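Local coordinates for protein beta-L-arabinobiosidase (Bacteroides thetaiotaomicron, PDB 5MQR) that probably hydrolyses glycosidic bonds in complex plant pectin for a gut bacterium, combining an arabinofuranosidase-type domain with a sialidase-like one, at residues Y782-W785 with E786-N789; K857-V860 with E861-W865; M744-M747 with D748-S751; Q730-H733 with T734-G738. All coordinates share one frame; numbering follows the deposited sequence.

Contact 1. Residues Y782-W785 with E786-N789; sequences YQRW and ERTN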
loop_
_atom_site.group_PDB
_atom_site.type_symbol
_atom_site.label_atom_id
_atom_site.label_comp_id
_atom_site.label_asym_id
_atom_site.label_seq_id
_atom_site.Cartn_x
_atom_site.Cartn_y
_atom_site.Cartn_z
ATOM N N TYR A 782 -12.184 -44.050 -8.174
ATOM C CA TYR A 782 -12.799 -43.876 -9.490
ATOM C C TYR A 782 -13.333 -45.219 -10.024
ATOM O O TYR A 782 -14.491 -45.321 -10.427
ATOM C CB TYR A 782 -11.802 -43.273 -10.483
ATOM C CG TYR A 782 -12.448 -42.902 -11.787
ATOM C CD1 TYR A 782 -12.754 -43.871 -12.742
ATOM C CD2 TYR A 782 -12.778 -41.579 -12.069
ATOM C CE1 TYR A 782 -13.374 -43.517 -13.925
ATOM C CE2 TYR A 782 -13.386 -41.226 -13.258
ATOM C CZ TYR A 782 -13.683 -42.191 -14.179
ATOM O OH TYR A 782 -14.299 -41.827 -15.356
ATOM N N GLN A 783 -12.482 -46.237 -10.005
ATOM C CA GLN A 783 -12.823 -47.543 -10.555
ATOM C C GLN A 783 -14.025 -48.192 -9.835
ATOM O O GLN A 783 -14.806 -48.904 -10.479
ATOM C CB GLN A 783 -11.592 -48.476 -10.576
ATOM C CG GLN A 783 -10.553 -48.097 -11.636
ATOM C CD GLN A 783 -9.285 -48.950 -11.562
ATOM O OE1 GLN A 783 -9.327 -50.165 -11.762
ATOM N NE2 GLN A 783 -8.154 -48.322 -11.282
ATOM N N ARG A 784 -14.182 -47.913 -8.532
ATOM C CA ARG A 784 -15.300 -48.439 -7.762
ATOM C C ARG A 784 -16.598 -47.841 -8.301
ATOM O O ARG A 784 -17.521 -48.585 -8.635
ATOM C CB ARG A 784 -15.138 -48.182 -6.249
ATOM C CG ARG A 784 -16.336 -48.660 -5.431
ATOM C CD ARG A 784 -16.174 -48.482 -3.924
ATOM N NE ARG A 784 -15.638 -47.185 -3.509
ATOM C CZ ARG A 784 -16.290 -46.019 -3.563
ATOM N NH1 ARG A 784 -17.521 -45.927 -4.060
ATOM N NH2 ARG A 784 -15.691 -44.916 -3.136
ATOM N N TRP A 785 -16.647 -46.514 -8.423
ATOM C CA TRP A 785 -17.826 -45.862 -9.002
ATOM C C TRP A 785 -18.140 -46.355 -10.418
ATOM O O TRP A 785 -19.289 -46.613 -10.756
ATOM C CB TRP A 785 -17.688 -44.324 -8.982
ATOM C CG TRP A 785 -17.847 -43.746 -7.609
ATOM C CD1 TRP A 785 -16.916 -43.038 -6.898
ATOM C CD2 TRP A 785 -19.000 -43.836 -6.779
ATOM N NE1 TRP A 785 -17.425 -42.682 -5.661
ATOM C CE2 TRP A 785 -18.709 -43.145 -5.574
ATOM C CE3 TRP A 785 -20.266 -44.418 -6.941
ATOM C CZ2 TRP A 785 -19.624 -43.036 -4.529
ATOM C CZ3 TRP A 785 -21.195 -44.318 -5.884
ATOM C CH2 TRP A 785 -20.861 -43.621 -4.692
ATOM N N GLU A 786 -17.105 -46.463 -11.237
ATOM C CA GLU A 786 -17.216 -46.979 -12.601
ATOM C C GLU A 786 -17.770 -48.400 -12.652
ATOM O O GLU A 786 -18.577 -48.715 -13.493
ATOM C CB GLU A 786 -15.841 -46.950 -13.279
ATOM C CG GLU A 786 -15.840 -47.323 -14.748
ATOM C CD GLU A 786 -14.470 -47.121 -15.348
ATOM O OE1 GLU A 786 -13.570 -47.915 -15.002
ATOM O OE2 GLU A 786 -14.286 -46.153 -16.130
ATOM N N ARG A 787 -17.325 -49.242 -11.735
ATOM C CA ARG A 787 -17.809 -50.624 -11.638
ATOM C C ARG A 787 -19.275 -50.704 -11.164
ATOM O O ARG A 787 -20.052 -51.480 -11.720
ATOM C CB ARG A 787 -16.848 -51.432 -10.752
ATOM C CG ARG A 787 -17.351 -52.753 -10.166
ATOM C CD ARG A 787 -16.199 -53.664 -9.718
ATOM N NE ARG A 787 -14.961 -52.927 -9.403
ATOM C CZ ARG A 787 -14.689 -52.278 -8.254
ATOM N NH1 ARG A 787 -15.558 -52.246 -7.228
ATOM N NH2 ARG A 787 -13.526 -51.645 -8.128
ATOM N N THR A 788 -19.666 -49.858 -10.207
ATOM C CA THR A 788 -20.974 -49.984 -9.564
ATOM C C THR A 788 -22.093 -49.126 -10.125
ATOM O O THR A 788 -23.259 -49.469 -9.904
ATOM C CB THR A 788 -20.896 -49.719 -8.041
ATOM O OG1 THR A 788 -20.549 -48.354 -7.771
ATOM C CG2 THR A 788 -19.890 -50.669 -7.367
ATOM N N ASN A 789 -21.775 -48.028 -10.827
ATOM C CA ASN A 789 -22.761 -46.970 -11.084
ATOM C C ASN A 789 -22.959 -46.488 -12.534
ATOM O O ASN A 789 -23.394 -45.354 -12.762
ATOM C CB ASN A 789 -22.487 -45.795 -10.142
ATOM C CG ASN A 789 -23.231 -45.922 -8.840
ATOM O OD1 ASN A 789 -24.242 -45.255 -8.632
ATOM N ND2 ASN A 789 -22.757 -46.785 -7.963
HETATM O O HOH W 1 -15.664 -43.815 -16.465
HETATM O O HOH W 2 -19.729 -47.699 -5.132
#
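Along the last two turns of helix 768-788, the amides of Glu786, Arg787, Thr788 and Asn789 bond in regular i to i+4 order to the carbonyls of Tyr782, Gln783, Arg784 and Trp785, and Asn789 is the first residue to leave helical angles. One turn apart, Tyr782 and Glu786 meet through the ring edge: OE2 of Glu786 lies 3.6 Å from CE1 of Tyr782, with carboxylate and ring almost perpendicular (88°). A water 2.7 Å from Glu786 OE2, to which it donates, and 2.7 Å from Tyr782 OH links the two ends, while Arg852 of helix 843-864 forms a salt bridge to the same OE2. A second water accepts from Arg784 NH1 at 3.0 Å and joins it to Thr788 OG1, 2.8 Å away. Arg784 bends at chi3 (45°), and its NH1 comes to rest 3.4 Å above one face of the Trp785 indole, near the rim. Arg787 also bends at chi3 and folds back, so that one face of its guanidinium covers Gln783 O and Arg784 CA. Two water bridges thus join polar ends along the helix, and the carboxylate of Glu786, gripped by water and arginine together, probably stays ionised.

Contact 2. Residues K857-V860 with E861-W865; sequences KSLV and ENDLW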
loop_
_atom_site.group_PDB
_atom_site.type_symbol
_atom_site.label_atom_id
_atom_site.label_comp_id
_atom_site.label_asym_id
_atom_site.label_seq_id
_atom_site.Cartn_x
_atom_site.Cartn_y
_atom_site.Cartn_z
ATOM N N LYS A 857 -17.857 -36.428 -21.381
ATOM C CA LYS A 857 -18.213 -35.141 -21.965
ATOM C C LYS A 857 -19.221 -35.323 -23.118
ATOM O O LYS A 857 -20.268 -34.662 -23.147
ATOM C CB LYS A 857 -16.964 -34.431 -22.467
ATOM C CG LYS A 857 -17.250 -33.182 -23.259
ATOM C CD LYS A 857 -16.005 -32.354 -23.443
ATOM C CE LYS A 857 -16.297 -31.266 -24.449
ATOM N NZ LYS A 857 -15.044 -30.562 -24.739
ATOM N N SER A 858 -18.903 -36.218 -24.048
ATOM C CA SER A 858 -19.818 -36.525 -25.154
ATOM C C SER A 858 -21.169 -37.031 -24.701
ATOM O O SER A 858 -22.186 -36.571 -25.200
ATOM C CB SER A 858 -19.216 -37.516 -26.141
ATOM O OG SER A 858 -18.490 -36.770 -27.082
ATOM N N LEU A 859 -21.180 -37.953 -23.749
ATOM C CA LEU A 859 -22.448 -38.481 -23.236
ATOM C C LEU A 859 -23.276 -37.402 -22.548
ATOM O O LEU A 859 -24.471 -37.339 -22.766
ATOM C CB LEU A 859 -22.240 -39.656 -22.292
ATOM C CG LEU A 859 -21.781 -40.954 -22.960
ATOM C CD1 LEU A 859 -21.336 -41.948 -21.901
ATOM C CD2 LEU A 859 -22.884 -41.566 -23.809
ATOM N N VAL A 860 -22.657 -36.529 -21.760
ATOM C CA VAL A 860 -23.429 -35.474 -21.115
ATOM C C VAL A 860 -24.015 -34.531 -22.165
ATOM O O VAL A 860 -25.190 -34.170 -22.086
ATOM C CB VAL A 860 -22.615 -34.697 -20.053
ATOM C CG1 VAL A 860 -23.379 -33.469 -19.561
ATOM C CG2 VAL A 860 -22.315 -35.604 -18.879
ATOM N N GLU A 861 -23.196 -34.136 -23.132
ATOM C CA GLU A 861 -23.610 -33.147 -24.136
ATOM C C GLU A 861 -24.698 -33.668 -25.062
ATOM O O GLU A 861 -25.633 -32.930 -25.402
ATOM C CB GLU A 861 -22.421 -32.676 -24.962
ATOM C CG GLU A 861 -21.491 -31.754 -24.193
ATOM C CD GLU A 861 -20.407 -31.159 -25.075
ATOM O OE1 GLU A 861 -19.959 -31.835 -26.015
ATOM O OE2 GLU A 861 -20.009 -30.008 -24.823
ATOM N N ASN A 862 -24.563 -34.929 -25.466
ATOM C CA ASN A 862 -25.529 -35.557 -26.362
ATOM C C ASN A 862 -26.782 -36.041 -25.648
ATOM O O ASN A 862 -27.872 -35.887 -26.174
ATOM C CB ASN A 862 -24.880 -36.716 -27.143
ATOM C CG ASN A 862 -23.819 -36.240 -28.144
ATOM O OD1 ASN A 862 -23.819 -35.087 -28.609
ATOM N ND2 ASN A 862 -22.902 -37.132 -28.477
ATOM N N ASP A 863 -26.632 -36.619 -24.458
ATOM C CA ASP A 863 -27.735 -37.304 -23.791
ATOM C C ASP A 863 -28.417 -36.497 -22.692
ATOM O O ASP A 863 -29.595 -36.718 -22.448
ATOM C CB ASP A 863 -27.269 -38.631 -23.192
ATOM C CG ASP A 863 -26.831 -39.639 -24.232
ATOM O OD1 ASP A 863 -26.746 -39.323 -25.430
ATOM O OD2 ASP A 863 -26.591 -40.787 -23.853
ATOM N N LEU A 864 -27.701 -35.608 -21.989
ATOM C CA LEU A 864 -28.307 -34.857 -20.869
ATOM C C LEU A 864 -28.769 -33.454 -21.230
ATOM O O LEU A 864 -29.591 -32.874 -20.521
ATOM C CB LEU A 864 -27.384 -34.840 -19.656
ATOM C CG LEU A 864 -27.005 -36.231 -19.132
ATOM C CD1 LEU A 864 -26.211 -36.074 -17.843
ATOM C CD2 LEU A 864 -28.209 -37.133 -18.906
ATOM N N TRP A 865 -28.266 -32.920 -22.341
ATOM C CA TRP A 865 -28.750 -31.664 -22.881
ATOM C C TRP A 865 -30.173 -31.871 -23.397
ATOM O O TRP A 865 -30.393 -32.630 -24.342
ATOM C CB TRP A 865 -27.855 -31.179 -24.009
ATOM C CG TRP A 865 -28.248 -29.829 -24.532
ATOM C CD1 TRP A 865 -28.731 -29.528 -25.782
ATOM C CD2 TRP A 865 -28.219 -28.599 -23.809
ATOM N NE1 TRP A 865 -28.985 -28.181 -25.879
ATOM C CE2 TRP A 865 -28.690 -27.588 -24.683
ATOM C CE3 TRP A 865 -27.848 -28.249 -22.505
ATOM C CZ2 TRP A 865 -28.781 -26.248 -24.294
ATOM C CZ3 TRP A 865 -27.934 -26.910 -22.119
ATOM C CH2 TRP A 865 -28.397 -25.929 -23.010
#
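The carbonyl oxygen of Val860 takes two amides at the end of helix 843-864: Leu864 N at 2.9 Å, from 38° above the carbonyl plane, and more weakly Trp865 N at 3.3 Å. This second, i to i+5 bond belongs to a wider pi-type turn at 861-864, after which the chain passes into the short strand 865-866. Preceding amides keep the ordinary alpha spacing, as in Asp863 N to Leu859 O at 2.8 Å. On the buried flank Val860 CG2 meets Leu864 CD1 at 4.1 Å, the side chains crossing at a slant, and both residues lean on Asn823 of helix 820-839. Lys857 and Glu861 run side by side in the same direction. With CG opposite the backbone N (chi1 172°) and its chain fully extended, Lys857 passes its CE 3.9 Å from Glu861 OE2, yet its NZ stops 5.0 Å from that oxygen. Both polar ends are used on Asp898 instead: NZ forms a salt bridge with its carboxylate, and OE2 accepts its backbone N-H. Lysine and glutamate therefore clasp one residue from its acidic and its amide sides, and their opposite charges probably favour each other without direct contact.

Contact 3. Residues M744-M747 with D748-S751; sequences MKKM and DKFS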
loop_
_atom_site.group_PDB
_atom_site.type_symbol
_atom_site.label_atom_id
_atom_site.label_comp_id
_atom_site.label_asym_id
_atom_site.label_seq_id
_atom_site.Cartn_x
_atom_site.Cartn_y
_atom_site.Cartn_z
HETATM N N MSE A 744 -12.554 -45.209 4.123
HETATM C CA MSE A 744 -13.797 -45.264 4.893
HETATM C C MSE A 744 -14.858 -45.987 4.072
HETATM O O MSE A 744 -15.026 -45.738 2.879
HETATM C CB MSE A 744 -14.295 -43.867 5.301
HETATM C CG MSE A 744 -13.455 -43.106 6.341
HETATM SE SE MSE A 744 -13.366 -44.056 8.075
HETATM C CE MSE A 744 -11.983 -42.953 8.919
ATOM N N LYS A 745 -15.557 -46.908 4.714
ATOM C CA LYS A 745 -16.575 -47.723 4.074
ATOM C C LYS A 745 -17.701 -46.882 3.447
ATOM O O LYS A 745 -18.142 -47.172 2.340
ATOM C CB LYS A 745 -17.134 -48.670 5.143
ATOM C CG LYS A 745 -18.143 -49.718 4.713
ATOM C CD LYS A 745 -18.294 -50.851 5.770
ATOM C CE LYS A 745 -18.320 -50.401 7.259
ATOM N NZ LYS A 745 -16.980 -50.413 7.962
ATOM N N LYS A 746 -18.125 -45.818 4.136
ATOM C CA LYS A 746 -19.294 -45.030 3.706
ATOM C C LYS A 746 -19.006 -43.935 2.691
ATOM O O LYS A 746 -19.885 -43.146 2.375
ATOM C CB LYS A 746 -20.060 -44.496 4.915
ATOM C CG LYS A 746 -20.589 -45.651 5.747
ATOM C CD LYS A 746 -21.423 -45.190 6.917
ATOM C CE LYS A 746 -21.902 -46.399 7.705
ATOM N NZ LYS A 746 -22.837 -45.973 8.780
HETATM N N MSE A 747 -17.813 -43.931 2.114
HETATM C CA MSE A 747 -17.583 -43.203 0.853
HETATM C C MSE A 747 -18.490 -43.720 -0.253
HETATM O O MSE A 747 -18.849 -42.968 -1.165
HETATM C CB MSE A 747 -16.115 -43.289 0.420
HETATM C CG MSE A 747 -15.248 -42.494 1.385
HETATM SE SE MSE A 747 -13.402 -42.248 0.767
HETATM C CE MSE A 747 -13.914 -40.810 -0.469
ATOM N N ASP A 748 -18.884 -44.993 -0.189
ATOM C CA ASP A 748 -19.814 -45.526 -1.164
ATOM C C ASP A 748 -21.259 -44.974 -1.026
ATOM O O ASP A 748 -22.080 -45.266 -1.871
ATOM C CB ASP A 748 -19.733 -47.084 -1.257
ATOM C CG ASP A 748 -20.298 -47.824 -0.032
ATOM O OD1 ASP A 748 -20.949 -47.232 0.863
ATOM O OD2 ASP A 748 -20.073 -49.051 0.031
ATOM N N LYS A 749 -21.554 -44.175 0.002
ATOM C CA LYS A 749 -22.903 -43.664 0.224
ATOM C C LYS A 749 -23.175 -42.330 -0.460
ATOM O O LYS A 749 -24.320 -41.912 -0.510
ATOM C CB LYS A 749 -23.202 -43.530 1.733
ATOM C CG LYS A 749 -23.170 -44.837 2.527
ATOM C CD LYS A 749 -24.277 -45.781 2.097
ATOM C CE LYS A 749 -24.290 -47.042 2.945
ATOM N NZ LYS A 749 -25.016 -48.124 2.214
ATOM N N PHE A 750 -22.139 -41.662 -0.964
ATOM C CA PHE A 750 -22.318 -40.381 -1.632
ATOM C C PHE A 750 -21.427 -40.224 -2.854
ATOM O O PHE A 750 -20.253 -40.634 -2.846
ATOM C CB PHE A 750 -22.067 -39.221 -0.662
ATOM C CG PHE A 750 -23.067 -39.141 0.456
ATOM C CD1 PHE A 750 -24.326 -38.595 0.239
ATOM C CD2 PHE A 750 -22.769 -39.642 1.710
ATOM C CE1 PHE A 750 -25.269 -38.534 1.262
ATOM C CE2 PHE A 750 -23.699 -39.575 2.738
ATOM C CZ PHE A 750 -24.952 -39.028 2.514
ATOM N N SER A 751 -22.004 -39.627 -3.899
ATOM C CA SER A 751 -21.278 -39.294 -5.098
ATOM C C SER A 751 -20.040 -38.484 -4.737
ATOM O O SER A 751 -19.996 -37.807 -3.701
ATOM C CB SER A 751 -22.148 -38.486 -6.060
ATOM O OG SER A 751 -23.337 -39.174 -6.407
#
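Lys749 lays the start of its side chain against that of Lys746, CG to CB at 3.9 Å, one turn further along a short 3-10 segment. The backbone joins the same two residues: Lys749 N bonds to Lys746 O at 3.1 Å, the donor standing 68° out of the carbonyl plane. The bend of Lys749 at chi2 (-66°) and the extended course of Lys746 then part the two chains: Lys746 NZ goes to the carbonyl of Ser702, whereas Lys749 comes within about 4 Å of a bound HEPES molecule. Asp748 N makes a long, weak bond of 3.4 Å to Lys745 O. Its carboxylate sits between backbone N and carbonyl carbon (chi1 71°), with Lys745 O over its face and OD1 3.2 Å away, a contact of two acceptors and not a hydrogen bond; it also touches Arg784 of helix 768-788. Met747, a selenomethionine, goes the other way, against Trp735 and Tyr736 of helix 726-737. Successive i to i+3 bonds, with Lys745 and Lys749 at the surface and Met747 turned inward, make this a short 3-10 turn within the loop between helices 726-737 and 754-765 of the glycosidase domain, whose family folds as an (alpha/alpha)6 barrel.

Contact 4. Residues Q730-H733 with T734-G738; sequences QIIH and TWYRG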
loop_
_atom_site.group_PDB
_atom_site.type_symbol
_atom_site.label_atom_id
_atom_site.label_comp_id
_atom_site.label_asym_id
_atom_site.label_seq_id
_atom_site.Cartn_x
_atom_site.Cartn_y
_atom_site.Cartn_z
ATOM N N GLN A 730 -4.230 -34.479 6.734
ATOM C CA GLN A 730 -4.796 -35.504 7.602
ATOM C C GLN A 730 -6.261 -35.811 7.304
ATOM O O GLN A 730 -6.644 -36.984 7.263
ATOM C CB GLN A 730 -4.589 -35.127 9.081
ATOM C CG GLN A 730 -3.123 -35.243 9.497
ATOM C CD GLN A 730 -2.856 -34.939 10.959
ATOM O OE1 GLN A 730 -3.650 -35.293 11.855
ATOM N NE2 GLN A 730 -1.732 -34.290 11.218
ATOM N N ILE A 731 -7.060 -34.763 7.081
ATOM C CA ILE A 731 -8.474 -34.899 6.718
ATOM C C ILE A 731 -8.663 -35.806 5.518
ATOM O O ILE A 731 -9.512 -36.687 5.546
ATOM C CB ILE A 731 -9.140 -33.531 6.446
ATOM C CG1 ILE A 731 -9.373 -32.788 7.766
ATOM C CG2 ILE A 731 -10.473 -33.680 5.724
ATOM C CD1 ILE A 731 -9.452 -31.275 7.591
ATOM N N ILE A 732 -7.893 -35.555 4.470
ATOM C CA ILE A 732 -7.883 -36.388 3.281
ATOM C C ILE A 732 -7.360 -37.794 3.602
ATOM O O ILE A 732 -8.026 -38.783 3.264
ATOM C CB ILE A 732 -7.078 -35.719 2.132
ATOM C CG1 ILE A 732 -7.850 -34.495 1.635
ATOM C CG2 ILE A 732 -6.820 -36.681 0.967
ATOM C CD1 ILE A 732 -7.031 -33.580 0.772
ATOM N N HIS A 733 -6.206 -37.905 4.257
ATOM C CA HIS A 733 -5.673 -39.243 4.557
ATOM C C HIS A 733 -6.630 -40.044 5.440
ATOM O O HIS A 733 -6.757 -41.236 5.266
ATOM C CB HIS A 733 -4.265 -39.188 5.155
ATOM C CG HIS A 733 -3.205 -38.787 4.166
ATOM N ND1 HIS A 733 -1.948 -38.357 4.550
ATOM C CD2 HIS A 733 -3.228 -38.712 2.812
ATOM C CE1 HIS A 733 -1.243 -38.045 3.475
ATOM N NE2 HIS A 733 -1.995 -38.259 2.410
ATOM N N THR A 734 -7.344 -39.373 6.337
ATOM C CA THR A 734 -8.335 -40.030 7.184
ATOM C C THR A 734 -9.457 -40.688 6.347
ATOM O O THR A 734 -9.819 -41.834 6.604
ATOM C CB THR A 734 -8.913 -39.019 8.184
ATOM O OG1 THR A 734 -7.896 -38.653 9.127
ATOM C CG2 THR A 734 -10.109 -39.582 8.911
ATOM N N TRP A 735 -9.981 -39.965 5.349
ATOM C CA TRP A 735 -10.980 -40.525 4.437
ATOM C C TRP A 735 -10.449 -41.732 3.676
ATOM O O TRP A 735 -11.172 -42.722 3.549
ATOM C CB TRP A 735 -11.530 -39.490 3.432
ATOM C CG TRP A 735 -12.630 -38.667 3.958
ATOM C CD1 TRP A 735 -12.597 -37.331 4.213
ATOM C CD2 TRP A 735 -13.939 -39.114 4.320
ATOM N NE1 TRP A 735 -13.804 -36.912 4.705
ATOM C CE2 TRP A 735 -14.644 -37.993 4.798
ATOM C CE3 TRP A 735 -14.583 -40.347 4.287
ATOM C CZ2 TRP A 735 -15.972 -38.072 5.224
ATOM C CZ3 TRP A 735 -15.896 -40.427 4.723
ATOM C CH2 TRP A 735 -16.578 -39.294 5.165
ATOM N N TYR A 736 -9.212 -41.660 3.187
ATOM C CA TYR A 736 -8.706 -42.691 2.250
ATOM C C TYR A 736 -7.909 -43.821 2.901
ATOM O O TYR A 736 -7.778 -44.900 2.316
ATOM C CB TYR A 736 -7.902 -42.050 1.118
ATOM C CG TYR A 736 -8.783 -41.296 0.152
ATOM C CD1 TYR A 736 -9.089 -39.952 0.355
ATOM C CD2 TYR A 736 -9.328 -41.928 -0.966
ATOM C CE1 TYR A 736 -9.913 -39.256 -0.528
ATOM C CE2 TYR A 736 -10.155 -41.243 -1.848
ATOM C CZ TYR A 736 -10.435 -39.904 -1.634
ATOM O OH TYR A 736 -11.245 -39.225 -2.498
ATOM N N ARG A 737 -7.366 -43.573 4.089
ATOM C CA ARG A 737 -6.526 -44.551 4.775
ATOM C C ARG A 737 -6.895 -44.762 6.235
ATOM O O ARG A 737 -6.214 -45.490 6.939
ATOM C CB ARG A 737 -5.072 -44.106 4.670
ATOM C CG ARG A 737 -4.574 -44.085 3.234
ATOM C CD ARG A 737 -3.440 -43.120 3.050
ATOM N NE ARG A 737 -3.126 -42.950 1.634
ATOM C CZ ARG A 737 -2.057 -42.314 1.159
ATOM N NH1 ARG A 737 -1.178 -41.757 1.979
ATOM N NH2 ARG A 737 -1.867 -42.241 -0.153
ATOM N N GLY A 738 -7.991 -44.173 6.689
ATOM C CA GLY A 738 -8.287 -44.164 8.111
ATOM C C GLY A 738 -9.099 -45.337 8.598
ATOM O O GLY A 738 -9.475 -45.350 9.751
#
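His733 and Arg737 stack one turn apart at the C-terminal end of helix 726-737, part of the six-hairpin, (alpha/alpha)6-type glycosidase domain. The backbone bonds are mostly of the i to i+4 kind: Thr734 N to Gln730 O and Arg737 N to His733 O are the short ones, each 2.7 Å, while Trp735 N reaches Ile731 O only weakly, at 3.3 Å. His733 O also takes a second, weak bond from Tyr736 N. Apolar contacts follow the buried flank. CG2 of Ile732 packs on CD1 of Tyr736 at 4.0 Å, and Ile732 O sits at the edge of that ring, in its plane; both side chains also lie on Met774 of helix 768-788. Ile731 CG2 meets Trp735 CD1 more loosely, at 4.5 Å. Polar side chains look beyond the helix: Thr734 OG1 is bonded to the carbonyl of Tyr690 and Tyr736 OH to Glu781. The side chains of His733 and Arg737 run side by side, and the guanidinium lies flat over one face of the imidazole, planes 13° and centres 4.5 Å apart. Arg737 extends straight from CG to NE, and salt bridges to Asp773 and Asp777 fix the rotation of its guanidinium, probably screening its charge. It is NH1 that covers the imidazole, 3.6 Å above its plane and displaced toward the NE2 side of the rim.

Overall arrangement
Read from the N terminus, the contacts come in the order 4, 3, 1, 2, strictly in series, with none nesting or crossing; each spans only a turn or two. Contact 4 ends helix 726-737, and the chain then folds back so that contact 3 touches it, Met744 N lying 2.9 Å from Trp735 O in a probable hydrogen bond that closes the short loop. The same loop lies against contact 1 at the end of helix 768-788, where the Trp785 ring meets the carbonyls of Met747 and Phe750. Contact 2 stands apart, centres about 19 Å from contact 1. Contacts 4, 3 and 1 thus join helices 726-737 and 768-788, and Arg852, outside contact 2, links helix 843-864 to Glu786.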